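Local coordinates for protein (R)-specific secondary-alkylsulfatase (Pseudomonas sp., PDB 4AXH) that hydrolyses (R)-secondary-alkyl sulfates with strict inversion of configuration at a two-zinc site, releasing (S)-alcohols and sulfate, at residues I147-T152 with V175-S180; G66-F71 with A115-V120. One frame throughout, in Å; residues are numbered along the deposited sequence.

Interaction 1. Residues I147-T152 with V175-S180; sequences IDTLTT and VVYSHS. With ZN (zinc ion), chain D.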
ATOM      1  N   ILE A 147      -0.223  19.088  25.778  1.00 34.25           N
ATOM      2  CA  ILE A 147      -0.142  18.509  24.442  1.00 32.83           C
ATOM      3  C   ILE A 147       0.206  17.059  24.661  1.00 32.04           C
ATOM      4  O   ILE A 147       1.257  16.754  25.215  1.00 29.10           O
ATOM      5  CB  ILE A 147       0.552  19.284  23.259  1.00 35.40           C
ATOM      6  CG1 ILE A 147       1.334  18.368  22.329  1.00 35.89           C
ATOM      7  CG2 ILE A 147       1.333  20.555  23.647  1.00 34.13           C
ATOM      8  CD1 ILE A 147       0.492  17.726  21.325  1.00 43.74           C
ATOM      9  N   ASP A 148      -0.807  16.205  24.413  1.00 27.39           N
ATOM     10  CA  ASP A 148      -0.882  14.763  24.580  1.00 26.06           C
ATOM     11  C   ASP A 148      -1.093  14.291  26.007  1.00 31.95           C
ATOM     12  O   ASP A 148      -0.838  15.029  26.977  1.00 29.85           O
ATOM     13  CB  ASP A 148       0.176  13.993  23.779  1.00 27.41           C
ATOM     14  CG  ASP A 148       0.005  14.186  22.292  1.00 28.57           C
ATOM     15  OD1 ASP A 148      -1.093  14.598  21.873  1.00 26.09           O
ATOM     16  OD2 ASP A 148       0.977  13.959  21.549  1.00 31.41           O
ATOM     17  N   THR A 149      -1.620  13.055  26.138  1.00 30.66           N
ATOM     18  CA  THR A 149      -1.994  12.486  27.430  1.00 31.05           C
ATOM     19  C   THR A 149      -1.372  11.099  27.698  1.00 36.08           C
ATOM     20  O   THR A 149      -1.915  10.319  28.493  1.00 35.78           O
ATOM     21  CB  THR A 149      -3.522  12.423  27.476  1.00 34.01           C
ATOM     22  OG1 THR A 149      -3.939  11.508  26.473  1.00 33.09           O
ATOM     23  CG2 THR A 149      -4.191  13.780  27.246  1.00 27.30           C
ATOM     24  N   LEU A 150      -0.233  10.798  27.031  1.00 30.72           N
ATOM     25  CA  LEU A 150       0.488   9.527  27.108  1.00 28.06           C
ATOM     26  C   LEU A 150      -0.400   8.319  26.651  1.00 32.31           C
ATOM     27  O   LEU A 150      -1.504   8.532  26.133  1.00 32.23           O
ATOM     28  CB  LEU A 150       1.144   9.318  28.491  1.00 27.15           C
ATOM     29  CG  LEU A 150       2.018  10.447  29.093  1.00 29.57           C
ATOM     30  CD1 LEU A 150       2.590  10.034  30.435  1.00 27.59           C
ATOM     31  CD2 LEU A 150       3.154  10.845  28.168  1.00 25.27           C
ATOM     32  N   THR A 151       0.095   7.069  26.823  1.00 26.18           N
ATOM     33  CA  THR A 151      -0.552   5.831  26.373  1.00 24.41           C
ATOM     34  C   THR A 151      -1.616   5.309  27.337  1.00 28.18           C
ATOM     35  O   THR A 151      -2.596   4.699  26.897  1.00 28.68           O
ATOM     36  CB  THR A 151       0.528   4.722  26.183  1.00 24.58           C
ATOM     37  OG1 THR A 151       1.687   5.275  25.587  1.00 23.63           O
ATOM     38  CG2 THR A 151       0.062   3.583  25.353  1.00 22.02           C
ATOM     39  N   THR A 152      -1.363   5.432  28.648  1.00 22.83           N
ATOM     40  CA  THR A 152      -2.224   4.859  29.664  1.00 21.75           C
ATOM     41  C   THR A 152      -2.631   5.845  30.739  1.00 27.61           C
ATOM     42  O   THR A 152      -1.935   6.832  30.982  1.00 26.98           O
ATOM     43  CB  THR A 152      -1.561   3.624  30.253  1.00 26.62           C
ATOM     44  OG1 THR A 152      -0.509   4.023  31.138  1.00 26.52           O
ATOM     45  CG2 THR A 152      -1.011   2.678  29.182  1.00 25.69           C
ATOM     46  N   VAL A 175      -6.378  20.589  26.443  1.00 29.85           N
ATOM     47  CA  VAL A 175      -5.615  19.433  25.998  1.00 30.96           C
ATOM     48  C   VAL A 175      -5.564  19.458  24.479  1.00 35.70           C
ATOM     49  O   VAL A 175      -6.539  19.856  23.861  1.00 35.13           O
ATOM     50  CB  VAL A 175      -6.142  18.082  26.582  1.00 35.11           C
ATOM     51  CG1 VAL A 175      -5.557  16.876  25.858  1.00 34.71           C
ATOM     52  CG2 VAL A 175      -5.862  17.987  28.073  1.00 34.70           C
ATOM     53  N   VAL A 176      -4.404  19.077  23.894  1.00 34.07           N
ATOM     54  CA  VAL A 176      -4.161  18.977  22.452  1.00 32.90           C
ATOM     55  C   VAL A 176      -3.759  17.542  22.167  1.00 35.24           C
ATOM     56  O   VAL A 176      -2.853  17.022  22.794  1.00 35.46           O
ATOM     57  CB  VAL A 176      -3.076  19.960  21.957  1.00 36.92           C
ATOM     58  CG1 VAL A 176      -2.829  19.816  20.456  1.00 36.23           C
ATOM     59  CG2 VAL A 176      -3.440  21.397  22.294  1.00 37.68           C
ATOM     60  N   TYR A 177      -4.451  16.902  21.232  1.00 31.99           N
ATOM     61  CA  TYR A 177      -4.153  15.560  20.746  1.00 30.42           C
ATOM     62  C   TYR A 177      -3.387  15.840  19.480  1.00 34.97           C
ATOM     63  O   TYR A 177      -3.990  16.318  18.520  1.00 37.25           O
ATOM     64  CB  TYR A 177      -5.431  14.772  20.396  1.00 30.36           C
ATOM     65  CG  TYR A 177      -6.336  14.401  21.556  1.00 34.96           C
ATOM     66  CD1 TYR A 177      -5.811  14.068  22.808  1.00 36.69           C
ATOM     67  CD2 TYR A 177      -7.715  14.291  21.382  1.00 36.76           C
ATOM     68  CE1 TYR A 177      -6.637  13.673  23.863  1.00 35.00           C
ATOM     69  CE2 TYR A 177      -8.546  13.867  22.424  1.00 37.55           C
ATOM     70  CZ  TYR A 177      -8.005  13.566  23.663  1.00 39.83           C
ATOM     71  OH  TYR A 177      -8.821  13.163  24.694  1.00 36.41           O
ATOM     72  N   SER A 178      -2.063  15.623  19.478  1.00 29.95           N
ATOM     73  CA  SER A 178      -1.232  15.877  18.297  1.00 29.42           C
ATOM     74  C   SER A 178      -1.706  15.064  17.079  1.00 33.17           C
ATOM     75  O   SER A 178      -1.718  15.583  15.962  1.00 35.66           O
ATOM     76  CB  SER A 178       0.237  15.583  18.591  1.00 31.36           C
ATOM     77  OG  SER A 178       0.495  14.208  18.849  1.00 39.10           O
ATOM     78  N   HIS A 179      -2.076  13.791  17.302  1.00 25.51           N
ATOM     79  CA  HIS A 179      -2.506  12.869  16.252  1.00 23.93           C
ATOM     80  C   HIS A 179      -3.284  11.666  16.825  1.00 28.25           C
ATOM     81  O   HIS A 179      -3.313  11.452  18.055  1.00 26.18           O
ATOM     82  CB  HIS A 179      -1.302  12.399  15.379  1.00 22.85           C
ATOM     83  CG  HIS A 179      -0.236  11.647  16.117  1.00 24.08           C
ATOM     84  ND1 HIS A 179       0.562  12.269  17.063  1.00 24.87           N
ATOM     85  CD2 HIS A 179       0.169  10.364  15.977  1.00 23.68           C
ATOM     86  CE1 HIS A 179       1.418  11.345  17.466  1.00 23.46           C
ATOM     87  NE2 HIS A 179       1.213  10.176  16.849  1.00 23.32           N
ATOM     88  N   SER A 180      -3.871  10.869  15.908  1.00 24.97           N
ATOM     89  CA  SER A 180      -4.687   9.700  16.214  1.00 25.21           C
ATOM     90  C   SER A 180      -3.942   8.409  16.652  1.00 33.25           C
ATOM     91  O   SER A 180      -4.364   7.323  16.257  1.00 35.65           O
ATOM     92  CB  SER A 180      -5.671   9.437  15.081  1.00 25.22           C
ATOM     93  OG  SER A 180      -4.979   9.192  13.872  1.00 35.70           O
TER
HETATM   94 ZN    ZN D 701       2.405   8.522  16.401  1.00 39.46          ZN
HETATM   95  O   HOH W   1       2.777   7.242  18.007  1.00 31.68           O
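Asp-148 uses both carboxylate oxygens to hold the turn at Ser-178, and Ser-178 in turn holds a zinc-binding histidine. OD1 of Asp-148 takes the backbone N-H of Ser-178 at 2.8 Å in an almost straight bond (172° at the hydrogen), while OD2 of Asp-148 receives the hydroxyl OG of Ser-178, also at 2.8 Å. Both bonds use syn lone pairs, so the carboxylate grips one residue like a fork. Aspartate suits the place because its short stem, with CG beside the backbone N (chi1 -63°), brings one oxygen to the N-H and the other to the hydroxyl of the same serine. Ser-178 OG stands between its own backbone N and carbonyl carbon. There it also accepts a hydrogen bond from His-179 ND1 to Ser-178 OG at 2.6 Å, tilted 17° out of the imidazole plane. NE2 of His-179 binds zinc at 2.1 Å, next to a water ligand; His-181, Glu-291 and Asp-310 complete the site. Ser-178 is thus second shell to this zinc and Asp-148 stands behind it; Asp-148 OD2 is second shell to the other zinc through its hydrogen bond with ND1 of His-184, and is also hydrogen-bonded to Gln-354. This is the metallo-beta-lactamase fold, in which parallel strands 144-147 and 172-176 lie side by side and the first metal ligands follow the end of the second. The pairing closes with Asp-148 N bonded to Val-176 O at 2.7 Å. On one face of the sheet the branched side chains of Ile-147 and Val-176 meet CB to CB, and CD1 of Ile-147 reaches CB of Ser-178 at 3.5 Å. Past the end of strand 144-147, Thr-149 turns its CG2 back onto CG1 of Val-175 and the edge of the Tyr-177 ring, whose hydroxyl bonds to Val-262 O.

Interaction 2. Residues G66-F71 with A115-V120; sequences GLIAPF and AGLFEV
Leu-67 lays its CD1 methyl over the ring of Phe-118, 4.2 Å from the ring centroid and 30° off the normal, an off-centre CH-pi contact. With CG of Leu-67 anti to its backbone N (chi1 179°), its CD1 methyl comes closest to CE2 of Phe-118, at 3.7 Å. A flat phenyl suits a neighbour on an exposed edge strand, giving the leucine a broad apolar surface; the same ring makes a cation-pi contact with Arg-128. On the other face of the sheet, CB of Ala-69 lies beside CB of Leu-117, and both touch Leu-162 of helix 153-164. Between these pairs the strands form a classic beta bulge: Ile-68 and Ala-69 both face Leu-117. Leu-117 O takes the N-H of Ile-68, with Ile-68 N to Leu-117 O at 3.0 Å. A second, weak bond joins Ala-69 N to Leu-117 O at 3.4 Å. The extra residue shifts the antiparallel register by one in the outermost strand, within this chain, of the sheet. At the bulge Ile-68 divides its branches: CG2 meets CD2 of Leu-117 obliquely at 3.9 Å, while CD1 of Ile-68 reaches CB of Glu-119 at 3.5 Å. Two glycines let the backbones come close. At Gly-66, with positive phi, a CB would collide with Glu-119 O; at Gly-116 it would strike Ala-69 O, and the backbone angles themselves call for glycine. Past Pro-70, CB of Phe-71 packs on CB of Ala-115 at 4.2 Å, and the alanine methyl lies at the edge of the phenyl ring, near its plane.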
ATOM      1  N   GLY A  66      17.758  20.826  31.133  1.00 41.01           N
ATOM      2  CA  GLY A  66      16.462  21.172  31.692  1.00 40.79           C
ATOM      3  C   GLY A  66      15.953  20.222  32.761  1.00 44.01           C
ATOM      4  O   GLY A  66      14.896  20.481  33.333  1.00 43.02           O
ATOM      5  N   LEU A  67      16.698  19.137  33.055  1.00 41.11           N
ATOM      6  CA  LEU A  67      16.323  18.131  34.048  1.00 41.28           C
ATOM      7  C   LEU A  67      16.108  18.759  35.400  1.00 48.15           C
ATOM      8  O   LEU A  67      17.051  19.271  36.021  1.00 49.63           O
ATOM      9  CB  LEU A  67      17.322  16.952  34.127  1.00 40.84           C
ATOM     10  CG  LEU A  67      17.016  15.856  35.181  1.00 44.65           C
ATOM     11  CD1 LEU A  67      15.749  15.112  34.860  1.00 45.25           C
ATOM     12  CD2 LEU A  67      18.119  14.876  35.283  1.00 45.39           C
ATOM     13  N   ILE A  68      14.837  18.754  35.828  1.00 43.45           N
ATOM     14  CA  ILE A  68      14.368  19.271  37.105  1.00 41.65           C
ATOM     15  C   ILE A  68      14.309  18.124  38.112  1.00 46.01           C
ATOM     16  O   ILE A  68      14.803  18.274  39.234  1.00 47.88           O
ATOM     17  CB  ILE A  68      13.006  19.975  36.907  1.00 43.97           C
ATOM     18  CG1 ILE A  68      13.217  21.392  36.364  1.00 43.05           C
ATOM     19  CG2 ILE A  68      12.164  19.997  38.207  1.00 44.87           C
ATOM     20  CD1 ILE A  68      12.148  21.814  35.534  1.00 52.40           C
ATOM     21  N   ALA A  69      13.694  16.987  37.709  1.00 39.51           N
ATOM     22  CA  ALA A  69      13.498  15.817  38.543  1.00 37.45           C
ATOM     23  C   ALA A  69      13.621  14.544  37.746  1.00 42.22           C
ATOM     24  O   ALA A  69      12.830  14.322  36.826  1.00 42.61           O
ATOM     25  CB  ALA A  69      12.130  15.870  39.198  1.00 37.54           C
ATOM     26  N   PRO A  70      14.594  13.668  38.087  1.00 39.56           N
ATOM     27  CA  PRO A  70      14.711  12.398  37.359  1.00 38.99           C
ATOM     28  C   PRO A  70      13.625  11.394  37.739  1.00 43.60           C
ATOM     29  O   PRO A  70      12.907  11.565  38.722  1.00 42.27           O
ATOM     30  CB  PRO A  70      16.100  11.880  37.753  1.00 40.54           C
ATOM     31  CG  PRO A  70      16.674  12.869  38.713  1.00 44.97           C
ATOM     32  CD  PRO A  70      15.596  13.769  39.170  1.00 40.73           C
ATOM     33  N   PHE A  71      13.503  10.342  36.945  1.00 42.61           N
ATOM     34  CA  PHE A  71      12.572   9.254  37.196  1.00 43.20           C
ATOM     35  C   PHE A  71      13.326   7.994  36.898  1.00 51.50           C
ATOM     36  O   PHE A  71      13.864   7.855  35.794  1.00 52.69           O
ATOM     37  CB  PHE A  71      11.307   9.355  36.312  1.00 43.96           C
ATOM     38  CG  PHE A  71      10.397   8.150  36.465  1.00 43.96           C
ATOM     39  CD1 PHE A  71       9.462   8.089  37.496  1.00 45.02           C
ATOM     40  CD2 PHE A  71      10.525   7.048  35.626  1.00 45.78           C
ATOM     41  CE1 PHE A  71       8.647   6.964  37.660  1.00 46.21           C
ATOM     42  CE2 PHE A  71       9.735   5.906  35.820  1.00 46.05           C
ATOM     43  CZ  PHE A  71       8.791   5.881  36.823  1.00 43.77           C
ATOM     44  N   ALA A 115      15.097  10.064  31.774  1.00 33.78           N
ATOM     45  CA  ALA A 115      13.673  10.182  32.121  1.00 34.68           C
ATOM     46  C   ALA A 115      13.391  11.181  33.237  1.00 41.50           C
ATOM     47  O   ALA A 115      14.248  11.422  34.099  1.00 41.87           O
ATOM     48  CB  ALA A 115      13.114   8.822  32.503  1.00 34.91           C
ATOM     49  N   GLY A 116      12.188  11.753  33.203  1.00 37.25           N
ATOM     50  CA  GLY A 116      11.751  12.685  34.232  1.00 36.55           C
ATOM     51  C   GLY A 116      11.044  13.932  33.753  1.00 37.64           C
ATOM     52  O   GLY A 116      10.402  13.934  32.690  1.00 36.96           O
ATOM     53  N   LEU A 117      11.114  14.991  34.598  1.00 31.06           N
ATOM     54  CA  LEU A 117      10.498  16.291  34.330  1.00 29.06           C
ATOM     55  C   LEU A 117      11.592  17.211  33.869  1.00 34.06           C
ATOM     56  O   LEU A 117      12.668  17.202  34.450  1.00 35.25           O
ATOM     57  CB  LEU A 117       9.759  16.852  35.581  1.00 27.33           C
ATOM     58  CG  LEU A 117       9.156  18.269  35.453  1.00 28.33           C
ATOM     59  CD1 LEU A 117       8.044  18.312  34.444  1.00 25.88           C
ATOM     60  CD2 LEU A 117       8.753  18.829  36.813  1.00 28.44           C
ATOM     61  N   PHE A 118      11.329  17.988  32.810  1.00 29.92           N
ATOM     62  CA  PHE A 118      12.328  18.861  32.217  1.00 28.48           C
ATOM     63  C   PHE A 118      11.760  20.198  31.825  1.00 35.94           C
ATOM     64  O   PHE A 118      10.740  20.238  31.133  1.00 36.26           O
ATOM     65  CB  PHE A 118      12.870  18.213  30.923  1.00 29.61           C
ATOM     66  CG  PHE A 118      13.447  16.831  31.008  1.00 30.46           C
ATOM     67  CD1 PHE A 118      12.628  15.712  30.924  1.00 32.21           C
ATOM     68  CD2 PHE A 118      14.822  16.642  31.076  1.00 32.49           C
ATOM     69  CE1 PHE A 118      13.169  14.431  30.982  1.00 33.47           C
ATOM     70  CE2 PHE A 118      15.359  15.363  31.150  1.00 34.60           C
ATOM     71  CZ  PHE A 118      14.531  14.263  31.080  1.00 32.21           C
ATOM     72  N   GLU A 119      12.478  21.298  32.135  1.00 35.75           N
ATOM     73  CA  GLU A 119      12.091  22.637  31.671  1.00 36.18           C
ATOM     74  C   GLU A 119      12.670  22.846  30.269  1.00 39.94           C
ATOM     75  O   GLU A 119      13.814  22.501  30.033  1.00 40.57           O
ATOM     76  CB  GLU A 119      12.609  23.720  32.624  1.00 37.65           C
ATOM     77  CG  GLU A 119      12.030  25.111  32.413  1.00 46.45           C
ATOM     78  CD  GLU A 119      12.470  26.132  33.447  1.00 71.53           C
ATOM     79  OE1 GLU A 119      13.685  26.212  33.747  1.00 51.49           O
ATOM     80  OE2 GLU A 119      11.594  26.871  33.950  1.00 84.77           O
ATOM     81  N   VAL A 120      11.871  23.358  29.342  1.00 35.57           N
ATOM     82  CA  VAL A 120      12.308  23.677  27.990  1.00 35.20           C
ATOM     83  C   VAL A 120      12.590  25.178  27.997  1.00 42.13           C
ATOM     84  O   VAL A 120      13.633  25.635  27.541  1.00 43.68           O
ATOM     85  CB  VAL A 120      11.265  23.292  26.910  1.00 38.76           C
ATOM     86  CG1 VAL A 120      11.715  23.729  25.506  1.00 38.45           C
ATOM     87  CG2 VAL A 120      10.951  21.796  26.945  1.00 38.03           C
TER

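After two helices the chain enters strand 67-70, then passes through helix 103-111 to strand 116-119, where interaction 2 closes a loop with 43 residues between its segments. It continues along strands 124-128, 135-138 and 144-147, and interaction 1 opens only then, closing the shorter excursion through helix 153-164 when strand 172-176 ends. The two loops therefore follow in series, neither nested nor crossed. Both contacts join neighbouring strands of one mixed sheet, interaction 2 antiparallel at its edge and interaction 1 parallel further in, beside the zinc site. Their centres lie about 19 Å apart, and the two do not touch.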